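Local coordinates for 11S globulin isoform 1 (Cocos nucifera, PDB 5WPW), which serves as a nutrient reservoir in the coconut seed, being a hexameric 11S globulin seed storage protein built of cupin domains, at residues G22-F27 and R209-R214; P54-A59 and R154-A159; L74-C79 and N120-W125; A159-Q164 and I175-L180. The protein carries 2 engineered substitutions. One frame throughout, in Å; residues are numbered along the deposited sequence.

Interaction 1 (G22-F27 and R209-R214); sequences GVTDYF and RGEIVR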
# COMPACT_ATOMS: atom_id res chain seq x y z
N GLY A 22 -29.76 -33.29 0.57
CA GLY A 22 -28.38 -33.42 0.15
C GLY A 22 -27.56 -34.11 1.22
O GLY A 22 -28.10 -34.55 2.24
N VAL A 23 -26.25 -34.21 0.94
CA VAL A 23 -25.27 -34.82 1.83
C VAL A 23 -24.00 -33.97 1.86
O VAL A 23 -23.62 -33.33 0.88
CB VAL A 23 -24.90 -36.27 1.43
CG1 VAL A 23 -26.12 -37.08 1.05
CG2 VAL A 23 -23.87 -36.28 0.31
N THR A 24 -23.32 -34.01 3.01
CA THR A 24 -22.05 -33.33 3.24
C THR A 24 -21.00 -34.35 3.62
O THR A 24 -21.14 -35.05 4.63
CB THR A 24 -22.18 -32.27 4.35
OG1 THR A 24 -23.27 -31.39 4.05
CG2 THR A 24 -20.89 -31.47 4.47
N ASP A 25 -19.94 -34.45 2.81
CA ASP A 25 -18.83 -35.36 3.05
C ASP A 25 -17.69 -34.57 3.67
O ASP A 25 -17.31 -33.53 3.14
CB ASP A 25 -18.36 -36.00 1.75
CG ASP A 25 -19.44 -36.76 1.05
OD1 ASP A 25 -20.35 -37.24 1.77
OD2 ASP A 25 -19.42 -36.85 -0.19
N TYR A 26 -17.15 -35.05 4.78
CA TYR A 26 -16.05 -34.35 5.45
C TYR A 26 -14.76 -35.15 5.28
O TYR A 26 -14.69 -36.32 5.64
CB TYR A 26 -16.35 -34.13 6.93
CG TYR A 26 -17.62 -33.34 7.23
CD1 TYR A 26 -18.87 -33.95 7.18
CD2 TYR A 26 -17.57 -31.99 7.59
CE1 TYR A 26 -20.03 -33.25 7.46
CE2 TYR A 26 -18.73 -31.27 7.88
CZ TYR A 26 -19.97 -31.91 7.82
OH TYR A 26 -21.15 -31.23 8.10
N PHE A 27 -13.73 -34.50 4.72
CA PHE A 27 -12.39 -35.06 4.85
C PHE A 27 -11.88 -34.81 6.27
O PHE A 27 -12.36 -33.91 6.96
CB PHE A 27 -11.42 -34.46 3.83
CG PHE A 27 -11.80 -34.71 2.39
CD1 PHE A 27 -12.85 -34.04 1.80
CD2 PHE A 27 -11.06 -35.60 1.61
CE1 PHE A 27 -13.18 -34.26 0.47
CE2 PHE A 27 -11.37 -35.83 0.29
CZ PHE A 27 -12.45 -35.15 -0.28
N ARG A 209 -34.19 -31.88 9.53
CA ARG A 209 -33.76 -31.81 8.14
C ARG A 209 -32.25 -31.71 7.96
O ARG A 209 -31.74 -32.07 6.90
CB ARG A 209 -34.44 -30.62 7.45
CG ARG A 209 -35.96 -30.58 7.60
CD ARG A 209 -36.54 -29.28 7.05
NE ARG A 209 -36.15 -28.12 7.84
CZ ARG A 209 -36.25 -26.86 7.41
NH1 ARG A 209 -36.73 -26.62 6.20
NH2 ARG A 209 -35.88 -25.85 8.19
N GLY A 210 -31.51 -31.23 8.96
CA GLY A 210 -30.09 -30.98 8.71
C GLY A 210 -29.87 -29.62 8.05
O GLY A 210 -30.76 -28.76 8.04
N GLU A 211 -28.68 -29.44 7.47
CA GLU A 211 -28.31 -28.13 6.92
C GLU A 211 -28.59 -27.98 5.43
O GLU A 211 -28.39 -26.90 4.88
CB GLU A 211 -26.82 -27.85 7.20
CG GLU A 211 -25.90 -28.82 6.54
CD GLU A 211 -24.49 -28.27 6.40
OE1 GLU A 211 -24.30 -27.03 6.50
OE2 GLU A 211 -23.56 -29.08 6.16
N ILE A 212 -29.08 -29.03 4.76
CA ILE A 212 -29.57 -28.92 3.40
C ILE A 212 -31.02 -29.40 3.42
O ILE A 212 -31.26 -30.59 3.65
CB ILE A 212 -28.74 -29.73 2.41
CG1 ILE A 212 -27.25 -29.39 2.56
CG2 ILE A 212 -29.24 -29.48 1.00
CD1 ILE A 212 -26.32 -30.41 1.88
N VAL A 213 -31.96 -28.49 3.19
CA VAL A 213 -33.39 -28.75 3.37
C VAL A 213 -34.12 -28.58 2.04
O VAL A 213 -33.65 -27.87 1.14
CB VAL A 213 -34.00 -27.83 4.46
CG1 VAL A 213 -33.12 -27.86 5.69
CG2 VAL A 213 -34.21 -26.38 3.94
N ARG A 214 -35.27 -29.25 1.91
CA ARG A 214 -36.03 -29.21 0.66
C ARG A 214 -36.98 -28.02 0.67
O ARG A 214 -37.73 -27.81 1.64
CB ARG A 214 -36.80 -30.52 0.46
CG ARG A 214 -37.39 -30.73 -0.94
CD ARG A 214 -36.39 -31.32 -1.97
NE ARG A 214 -35.81 -32.61 -1.56
CZ ARG A 214 -35.11 -33.42 -2.36
NH1 ARG A 214 -34.91 -33.10 -3.64
NH2 ARG A 214 -34.62 -34.56 -1.88
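Two layers of the N-terminal cupin beta-barrel meet here. Strand 22-26 belongs to one antiparallel sheet and strand 212-214 to the other. Their axes run nearly antiparallel, at 174°, and come within 7.4 Å. No backbone hydrogen bond joins them; the side chains of Glu211 and Ile212 meet the side chains and backbone of 22-26. At the start of the second segment Arg209 donates to the backbone O of Asn391 of a second subunit. Gly210, with a positive phi, turns the chain into Glu211. There CG sits between the backbone N and the carbonyl carbon (chi1 63°), and the rest of the chain is extended. This carries the carboxylate to Thr24 and Tyr26. Glu211 OE2 lies 3.1 Å from Thr24 OG1, but a hydrogen bond between them is not settled. Thr24 and Glu211 cross at about a right angle. Tyr26 comes tip to tip with the glutamate, the ring and carboxylate planes nearly parallel, 9° apart. Its OH remains 3.8 Å from Glu211 OE2 and bonds instead to Gln162. The main partner of OE2 is Arg44, a salt bridge that probably keeps the buried carboxylate ionised. Arg44 also bonds to Thr24 OG1. Ile212 follows and points at strand 22-26. It gives the largest share of the buried surface. Gly22 has no side chain, so the isoleucine lies against bare backbone. The two branches of Ile212 divide the work: CD1 is 3.9 Å from Val23 N, and CG2 is 3.9 Å from Gly22 N, a buried atom with no hydrogen-bond partner.

Interaction 2 (P54-A59 and R154-A159); sequences PSMSNA and RQFLLA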
# COMPACT_ATOMS: atom_id res chain seq x y z
N PRO A 54 -28.40 -20.71 5.98
CA PRO A 54 -27.37 -19.70 6.24
C PRO A 54 -26.49 -20.06 7.43
O PRO A 54 -26.96 -20.55 8.46
CB PRO A 54 -28.18 -18.43 6.50
CG PRO A 54 -29.58 -18.92 6.87
CD PRO A 54 -29.76 -20.16 6.05
N SER A 55 -25.19 -19.84 7.25
CA SER A 55 -24.20 -20.14 8.28
C SER A 55 -22.95 -19.34 7.98
O SER A 55 -22.77 -18.82 6.87
CB SER A 55 -23.88 -21.65 8.35
OG SER A 55 -23.06 -22.09 7.26
N MET A 56 -22.09 -19.22 8.98
CA MET A 56 -20.82 -18.53 8.81
C MET A 56 -19.73 -19.34 9.47
O MET A 56 -19.98 -20.10 10.41
CB MET A 56 -20.87 -17.09 9.30
CG MET A 56 -21.25 -16.88 10.73
SD MET A 56 -19.77 -16.84 11.77
CE MET A 56 -20.53 -16.30 13.31
N SER A 57 -18.51 -19.19 8.96
CA SER A 57 -17.37 -19.98 9.41
C SER A 57 -16.26 -19.06 9.91
O SER A 57 -16.17 -17.90 9.52
CB SER A 57 -16.81 -20.86 8.28
OG SER A 57 -17.71 -21.93 7.96
N ASN A 58 -15.44 -19.58 10.82
CA ASN A 58 -14.29 -18.85 11.36
C ASN A 58 -13.14 -18.73 10.37
O ASN A 58 -12.20 -17.98 10.64
CB ASN A 58 -13.77 -19.53 12.63
CG ASN A 58 -13.14 -20.93 12.36
OD1 ASN A 58 -13.64 -21.70 11.53
ND2 ASN A 58 -12.05 -21.24 13.06
N ALA A 59 -13.19 -19.45 9.27
CA ALA A 59 -12.09 -19.49 8.30
C ALA A 59 -12.56 -19.04 6.92
O ALA A 59 -13.70 -19.34 6.52
CB ALA A 59 -11.53 -20.90 8.21
N ARG A 154 -14.81 -24.16 12.57
CA ARG A 154 -15.96 -23.88 13.41
C ARG A 154 -17.03 -23.25 12.53
O ARG A 154 -16.85 -22.13 12.02
CB ARG A 154 -15.60 -22.95 14.58
CG ARG A 154 -14.20 -23.13 15.21
CD ARG A 154 -14.20 -23.95 16.51
NE ARG A 154 -15.20 -23.50 17.49
CZ ARG A 154 -14.94 -22.97 18.68
NH1 ARG A 154 -13.69 -22.80 19.10
NH2 ARG A 154 -15.94 -22.63 19.48
N GLN A 155 -18.15 -23.95 12.37
CA GLN A 155 -19.30 -23.46 11.62
C GLN A 155 -20.42 -23.04 12.57
O GLN A 155 -20.79 -23.80 13.47
CB GLN A 155 -19.82 -24.54 10.66
CG GLN A 155 -20.58 -23.99 9.47
CD GLN A 155 -21.66 -24.93 8.97
OE1 GLN A 155 -22.03 -25.89 9.65
NE2 GLN A 155 -22.17 -24.66 7.78
N PHE A 156 -20.95 -21.84 12.35
CA PHE A 156 -21.98 -21.22 13.17
C PHE A 156 -23.24 -21.14 12.33
O PHE A 156 -23.33 -20.30 11.43
CB PHE A 156 -21.56 -19.82 13.64
CG PHE A 156 -20.32 -19.79 14.51
CD1 PHE A 156 -19.07 -20.04 13.99
CD2 PHE A 156 -20.42 -19.49 15.87
CE1 PHE A 156 -17.93 -19.99 14.81
CE2 PHE A 156 -19.30 -19.43 16.69
CZ PHE A 156 -18.05 -19.69 16.16
N LEU A 157 -24.21 -22.00 12.61
CA LEU A 157 -25.47 -22.00 11.87
C LEU A 157 -26.34 -20.84 12.32
O LEU A 157 -26.51 -20.62 13.52
CB LEU A 157 -26.22 -23.31 12.08
CG LEU A 157 -25.53 -24.56 11.58
CD1 LEU A 157 -26.08 -25.75 12.34
CD2 LEU A 157 -25.78 -24.69 10.09
N LEU A 158 -26.89 -20.09 11.36
CA LEU A 158 -27.89 -19.09 11.71
C LEU A 158 -29.28 -19.71 11.84
O LEU A 158 -30.15 -19.15 12.52
CB LEU A 158 -27.92 -17.97 10.66
CG LEU A 158 -26.79 -16.92 10.59
CD1 LEU A 158 -27.25 -15.70 9.78
CD2 LEU A 158 -26.34 -16.52 11.97
N ALA A 159 -29.50 -20.85 11.21
CA ALA A 159 -30.76 -21.55 11.30
C ALA A 159 -30.49 -23.04 11.23
O ALA A 159 -29.49 -23.46 10.65
CB ALA A 159 -31.71 -21.11 10.19
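The Phe156 ring has Met56 O at its edge, in the ring plane. The sulfur of Met56 comes in obliquely, with SD 4.6 Å from the Phe156 ring centroid and 41° off the ring normal. This is a Met-aromatic contact. Met56 CG takes the crowded position between the backbone N and the carbonyl carbon, and the chain bends at chi2 (92°), which brings CE to 3.7 Å from Phe156 CB. The Asn58 amide crosses the Arg154 chain at about a right angle, with ND2 3.6 Å from Arg154 CG. The amide and guanidinium planes are 49° apart. The amide accepts from the arginine backbone: Arg154 N is 2.9 Å from Asn58 OD1 and lies well above the carbonyl plane. The guanidinium leads away, to Asp150 and to Asp325 of a second subunit. Ser55, Ser57, Gln155 and Leu157 lie on the face opposite Met56 and Phe156. There Gln155 NE2 makes a weak, bent bond of 2.8 Å to Ser55 OG. The backbones carry most of the hydrogen bonds. Met56 and Phe156 are a hydrogen-bonded pair, and Phe156 N reaches Met56 O at 2.8 Å, nearly along the C=O axis. Leu158 N adds a bond of 2.9 Å to Pro54 O. Non-hydrogen-bonded pairs, Ser55 with Leu157 and Ser57 with Gln155, flank the central one. The result is a regular antiparallel ladder, joining strands 50-57 and 155-157 in a sheet of the N-terminal cupin barrel.

Interaction 3 (L74-C79 and N120-W125); sequences LVMPGC and NGFAYW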
# COMPACT_ATOMS: atom_id res chain seq x y z
N LEU A 74 -24.50 -14.11 -0.24
CA LEU A 74 -23.47 -13.71 0.70
C LEU A 74 -23.91 -12.39 1.31
O LEU A 74 -24.08 -11.40 0.59
CB LEU A 74 -22.13 -13.57 0.01
CG LEU A 74 -20.99 -13.08 0.88
CD1 LEU A 74 -20.67 -14.18 1.83
CD2 LEU A 74 -19.79 -12.76 0.01
N VAL A 75 -24.10 -12.38 2.61
CA VAL A 75 -24.58 -11.16 3.26
C VAL A 75 -23.37 -10.36 3.75
O VAL A 75 -22.59 -10.84 4.58
CB VAL A 75 -25.53 -11.49 4.41
CG1 VAL A 75 -25.94 -10.20 5.10
CG2 VAL A 75 -26.75 -12.25 3.89
N MET A 76 -23.24 -9.13 3.25
CA MET A 76 -22.16 -8.25 3.67
C MET A 76 -22.70 -7.27 4.70
O MET A 76 -23.48 -6.38 4.34
CB MET A 76 -21.57 -7.51 2.47
CG MET A 76 -21.31 -8.42 1.28
SD MET A 76 -19.85 -7.96 0.32
CE MET A 76 -19.89 -9.18 -1.00
N PRO A 77 -22.34 -7.40 5.98
CA PRO A 77 -22.94 -6.56 7.03
C PRO A 77 -22.67 -5.07 6.84
O PRO A 77 -21.53 -4.65 6.60
CB PRO A 77 -22.29 -7.08 8.32
CG PRO A 77 -21.10 -7.85 7.88
CD PRO A 77 -21.44 -8.42 6.54
N GLY A 78 -23.71 -4.27 6.99
CA GLY A 78 -23.58 -2.84 6.88
C GLY A 78 -23.74 -2.31 5.48
O GLY A 78 -23.66 -1.09 5.28
N CYS A 79 -23.96 -3.24 4.43
CA CYS A 79 -24.25 -2.91 3.05
C CYS A 79 -25.76 -2.83 2.85
O CYS A 79 -26.51 -3.56 3.51
CB CYS A 79 -23.66 -3.97 2.12
SG CYS A 79 -21.80 -3.87 2.10
N ASN A 120 -14.31 -15.22 6.06
CA ASN A 120 -14.78 -15.68 7.37
C ASN A 120 -15.77 -14.68 7.96
O ASN A 120 -15.71 -13.48 7.67
CB ASN A 120 -13.61 -15.84 8.31
CG ASN A 120 -12.83 -14.58 8.42
OD1 ASN A 120 -12.34 -14.08 7.40
ND2 ASN A 120 -12.77 -14.01 9.61
N GLY A 121 -16.69 -15.18 8.77
CA GLY A 121 -17.58 -14.32 9.50
C GLY A 121 -18.74 -13.73 8.72
O GLY A 121 -19.51 -12.96 9.31
N PHE A 122 -18.89 -14.06 7.43
CA PHE A 122 -20.00 -13.59 6.61
C PHE A 122 -21.03 -14.70 6.42
O PHE A 122 -20.67 -15.81 6.02
CB PHE A 122 -19.53 -13.14 5.21
CG PHE A 122 -18.72 -11.86 5.20
CD1 PHE A 122 -17.71 -11.64 6.10
CD2 PHE A 122 -18.95 -10.89 4.22
CE1 PHE A 122 -16.96 -10.46 6.07
CE2 PHE A 122 -18.21 -9.73 4.17
CZ PHE A 122 -17.21 -9.51 5.11
N ALA A 123 -22.31 -14.39 6.64
CA ALA A 123 -23.37 -15.36 6.40
C ALA A 123 -23.54 -15.68 4.92
O ALA A 123 -23.56 -14.79 4.06
CB ALA A 123 -24.70 -14.84 6.97
N TYR A 124 -23.71 -16.97 4.63
CA TYR A 124 -23.70 -17.54 3.29
C TYR A 124 -24.81 -18.58 3.17
O TYR A 124 -25.01 -19.37 4.10
CB TYR A 124 -22.34 -18.21 3.05
CG TYR A 124 -22.17 -19.06 1.81
CD1 TYR A 124 -21.95 -18.47 0.58
CD2 TYR A 124 -22.17 -20.45 1.89
CE1 TYR A 124 -21.76 -19.24 -0.56
CE2 TYR A 124 -21.97 -21.23 0.75
CZ TYR A 124 -21.77 -20.61 -0.47
OH TYR A 124 -21.57 -21.35 -1.62
N TRP A 125 -25.50 -18.60 2.02
CA TRP A 125 -26.49 -19.65 1.73
C TRP A 125 -26.46 -19.97 0.23
O TRP A 125 -25.99 -19.17 -0.59
CB TRP A 125 -27.91 -19.24 2.20
CG TRP A 125 -28.44 -17.98 1.59
CD1 TRP A 125 -28.38 -16.72 2.14
CD2 TRP A 125 -29.13 -17.84 0.35
NE1 TRP A 125 -28.98 -15.81 1.30
CE2 TRP A 125 -29.44 -16.47 0.19
CE3 TRP A 125 -29.50 -18.75 -0.66
CZ2 TRP A 125 -30.10 -15.98 -0.94
CZ3 TRP A 125 -30.16 -18.26 -1.79
CH2 TRP A 125 -30.45 -16.89 -1.91
O HOH W 1 -22.57 -11.76 7.30
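Phe122 points across at the residues that follow strand 70-74, and its ring carries much of this contact. Its CG is anti to the carbonyl carbon (chi1 -70°), which brings the ring alongside the 75-77 backbone. Pro77 covers one ring face near the rim, with CD 4.2 Å from Phe122 CD2. Leu74 crosses Phe122 obliquely from the other end of the segment. Its CG is anti to the backbone N (chi1 176°), and CD1 touches Phe122 CB at 3.7 Å. Val75 O lies between these two neighbours, 3.7 Å from Phe122 CD2. Phe241 of a third subunit also packs on the phenylalanine. The backbones meet in antiparallel fashion at the end of strand 70-74, where it pairs with 124-127 in a sheet of the cupin barrel. Leu74 and Tyr124 are a non-hydrogen-bonded pair. Val75 N donates to Ala123 O over 2.9 Å, almost straight at 176° and nearly along the C=O axis. Beyond that bond the chains separate, and a water takes over the pairing. It donates to Val75 O at 2.9 Å and accepts from Ala123 N at 2.7 Å. Val75 and Ala123 also set their side chains loosely together, CB to CB at 4.3 Å. Pro77 and Gly78 are the central residues of a type II turn closed by Cys79 N to Met76 O. Cys79 does not touch segment 120-125; it forms the disulfide to Cys246 that links the acidic and basic chains.

Interaction 4 (A159-Q164 and I175-L180); sequences AGRQEQ and IKENIL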
# COMPACT_ATOMS: atom_id res chain seq x y z
N ALA A 159 -29.50 -20.85 11.21
CA ALA A 159 -30.76 -21.55 11.30
C ALA A 159 -30.49 -23.04 11.23
O ALA A 159 -29.49 -23.46 10.65
CB ALA A 159 -31.71 -21.11 10.19
N GLY A 160 -31.39 -23.83 11.81
CA GLY A 160 -31.33 -25.27 11.65
C GLY A 160 -30.48 -25.99 12.68
O GLY A 160 -30.15 -25.48 13.75
N ARG A 161 -30.14 -27.24 12.33
CA ARG A 161 -29.37 -28.16 13.15
C ARG A 161 -28.65 -29.13 12.22
O ARG A 161 -29.07 -29.34 11.08
CB ARG A 161 -30.24 -28.97 14.12
CG ARG A 161 -31.10 -28.17 15.09
CD ARG A 161 -32.15 -29.07 15.74
NE ARG A 161 -31.64 -29.87 16.84
CZ ARG A 161 -31.94 -31.15 17.03
NH1 ARG A 161 -32.75 -31.78 16.18
NH2 ARG A 161 -31.44 -31.82 18.07
N GLN A 162 -27.57 -29.73 12.71
CA GLN A 162 -26.76 -30.60 11.86
C GLN A 162 -26.01 -31.63 12.69
O GLN A 162 -25.33 -31.27 13.66
CB GLN A 162 -25.77 -29.78 11.01
CG GLN A 162 -24.64 -30.60 10.37
CD GLN A 162 -25.01 -31.16 9.00
OE1 GLN A 162 -26.19 -31.36 8.67
NE2 GLN A 162 -23.98 -31.44 8.19
N GLU A 163 -26.15 -32.91 12.32
CA GLU A 163 -25.39 -33.97 12.96
C GLU A 163 -23.90 -33.75 12.71
O GLU A 163 -23.43 -33.87 11.58
CB GLU A 163 -25.82 -35.35 12.44
CG GLU A 163 -25.22 -36.54 13.19
CD GLU A 163 -24.60 -37.58 12.26
OE1 GLU A 163 -23.54 -38.16 12.61
OE2 GLU A 163 -25.17 -37.82 11.17
N GLN A 164 -23.16 -33.38 13.76
CA GLN A 164 -21.72 -33.15 13.65
C GLN A 164 -20.99 -34.38 13.13
O GLN A 164 -20.64 -34.46 11.95
CB GLN A 164 -21.15 -32.72 15.00
CG GLN A 164 -21.63 -31.37 15.49
CD GLN A 164 -21.10 -31.02 16.86
OE1 GLN A 164 -20.76 -31.90 17.65
NE2 GLN A 164 -21.02 -29.72 17.15
N ILE A 175 -25.41 -33.39 17.67
CA ILE A 175 -26.15 -32.50 16.78
C ILE A 175 -25.83 -31.06 17.17
O ILE A 175 -26.07 -30.65 18.31
CB ILE A 175 -27.67 -32.75 16.81
CG1 ILE A 175 -27.99 -34.12 16.19
CG2 ILE A 175 -28.40 -31.66 16.03
CD1 ILE A 175 -29.40 -34.24 15.60
N LYS A 176 -25.30 -30.30 16.21
CA LYS A 176 -24.95 -28.90 16.42
C LYS A 176 -26.18 -28.01 16.22
O LYS A 176 -26.84 -28.09 15.18
CB LYS A 176 -23.83 -28.50 15.46
CG LYS A 176 -23.85 -27.07 14.93
CD LYS A 176 -23.01 -26.96 13.66
CE LYS A 176 -21.56 -27.41 13.89
NZ LYS A 176 -20.77 -26.39 14.64
N GLU A 177 -26.47 -27.18 17.22
CA GLU A 177 -27.61 -26.28 17.17
C GLU A 177 -27.23 -24.95 16.52
O GLU A 177 -26.05 -24.60 16.40
CB GLU A 177 -28.15 -26.03 18.58
CG GLU A 177 -28.58 -27.29 19.32
CD GLU A 177 -29.98 -27.74 18.93
OE1 GLU A 177 -30.62 -27.03 18.13
OE2 GLU A 177 -30.44 -28.79 19.41
N ASN A 178 -28.24 -24.21 16.08
CA ASN A 178 -27.97 -22.89 15.55
C ASN A 178 -27.72 -21.92 16.70
O ASN A 178 -28.06 -22.19 17.85
CB ASN A 178 -29.12 -22.43 14.66
CG ASN A 178 -30.32 -22.00 15.46
OD1 ASN A 178 -30.46 -20.83 15.81
ND2 ASN A 178 -31.21 -22.94 15.74
N ILE A 179 -27.09 -20.79 16.38
CA ILE A 179 -26.61 -19.91 17.43
C ILE A 179 -27.75 -19.29 18.21
O ILE A 179 -27.60 -18.98 19.40
CB ILE A 179 -25.71 -18.83 16.82
CG1 ILE A 179 -26.44 -18.17 15.67
CG2 ILE A 179 -24.43 -19.47 16.32
CD1 ILE A 179 -26.01 -16.75 15.41
N LEU A 180 -28.91 -19.08 17.57
CA LEU A 180 -30.05 -18.51 18.28
C LEU A 180 -30.53 -19.43 19.39
O LEU A 180 -31.09 -18.96 20.39
CB LEU A 180 -31.18 -18.20 17.32
CG LEU A 180 -30.82 -17.30 16.13
CD1 LEU A 180 -32.07 -17.04 15.29
CD2 LEU A 180 -30.17 -15.99 16.60
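A beta hairpin of two weakly bonded strands, 161-163 and 175-177, follows strand 155-157 of the N-terminal cupin barrel. Most of the residues connecting its arms are not modelled. Gln162 and Lys176 form its hydrogen-bonded antiparallel pair. Lys176 N donates to Gln162 O at 2.7 Å from above the carbonyl plane. Gln162 N returns a bond of 3.1 Å to Lys176 O, in the carbonyl plane. Arg161 and Glu177 lie side by side and point the same way. Their salt bridge joins Arg161 NE to Glu177 OE2 at 3.0 Å. OE2 lies close to the guanidinium plane, but the nitrogen meets it from above the carboxylate plane. A bend at chi3 (80°) of Arg161 and another at chi2 (-82°) of Glu177 bring the groups together. Ile175 covers one guanidinium face, its CG2 3.7 Å from Arg161 CZ. Arg161 NH1 turns to the backbone O of Asp207. On the other side of the hairpin Gln164 crosses Lys176 at about a right angle, with NE2 3.5 Å from Lys176 CB. The amine of Lys176 bends away to Gln155 O and to Asp325 O of a second subunit. Asn178 holds its CG in the crowded position between backbone N and carbonyl carbon (chi1 75°). From there its ND2 makes a weak hydrogen bond of 3.4 Å to Gly160 O.

Interactions 1, 2 and 3 are buried in or beside the barrel. Interaction 4 is only partly buried and has exposed residues. Interactions 2 and 3 hold neighbouring strands of one sheet, and Ser55 and Ser57 of the first bond to Tyr124 and Gly121 of the second. Interaction 2 runs straight into interaction 4 through the shared Ala159, and a backbone bond between Leu157 O and Ile179 N joins them again. Interaction 1 differs in joining two sheets without backbone bonds; it borders interaction 4. Backbone ladder chemistry dominates interaction 2, aromatic packing interaction 3, and a buried carboxylate with an isoleucine packed on backbone interaction 1. The outer hairpin adds a salt bridge. All four also touch a second subunit.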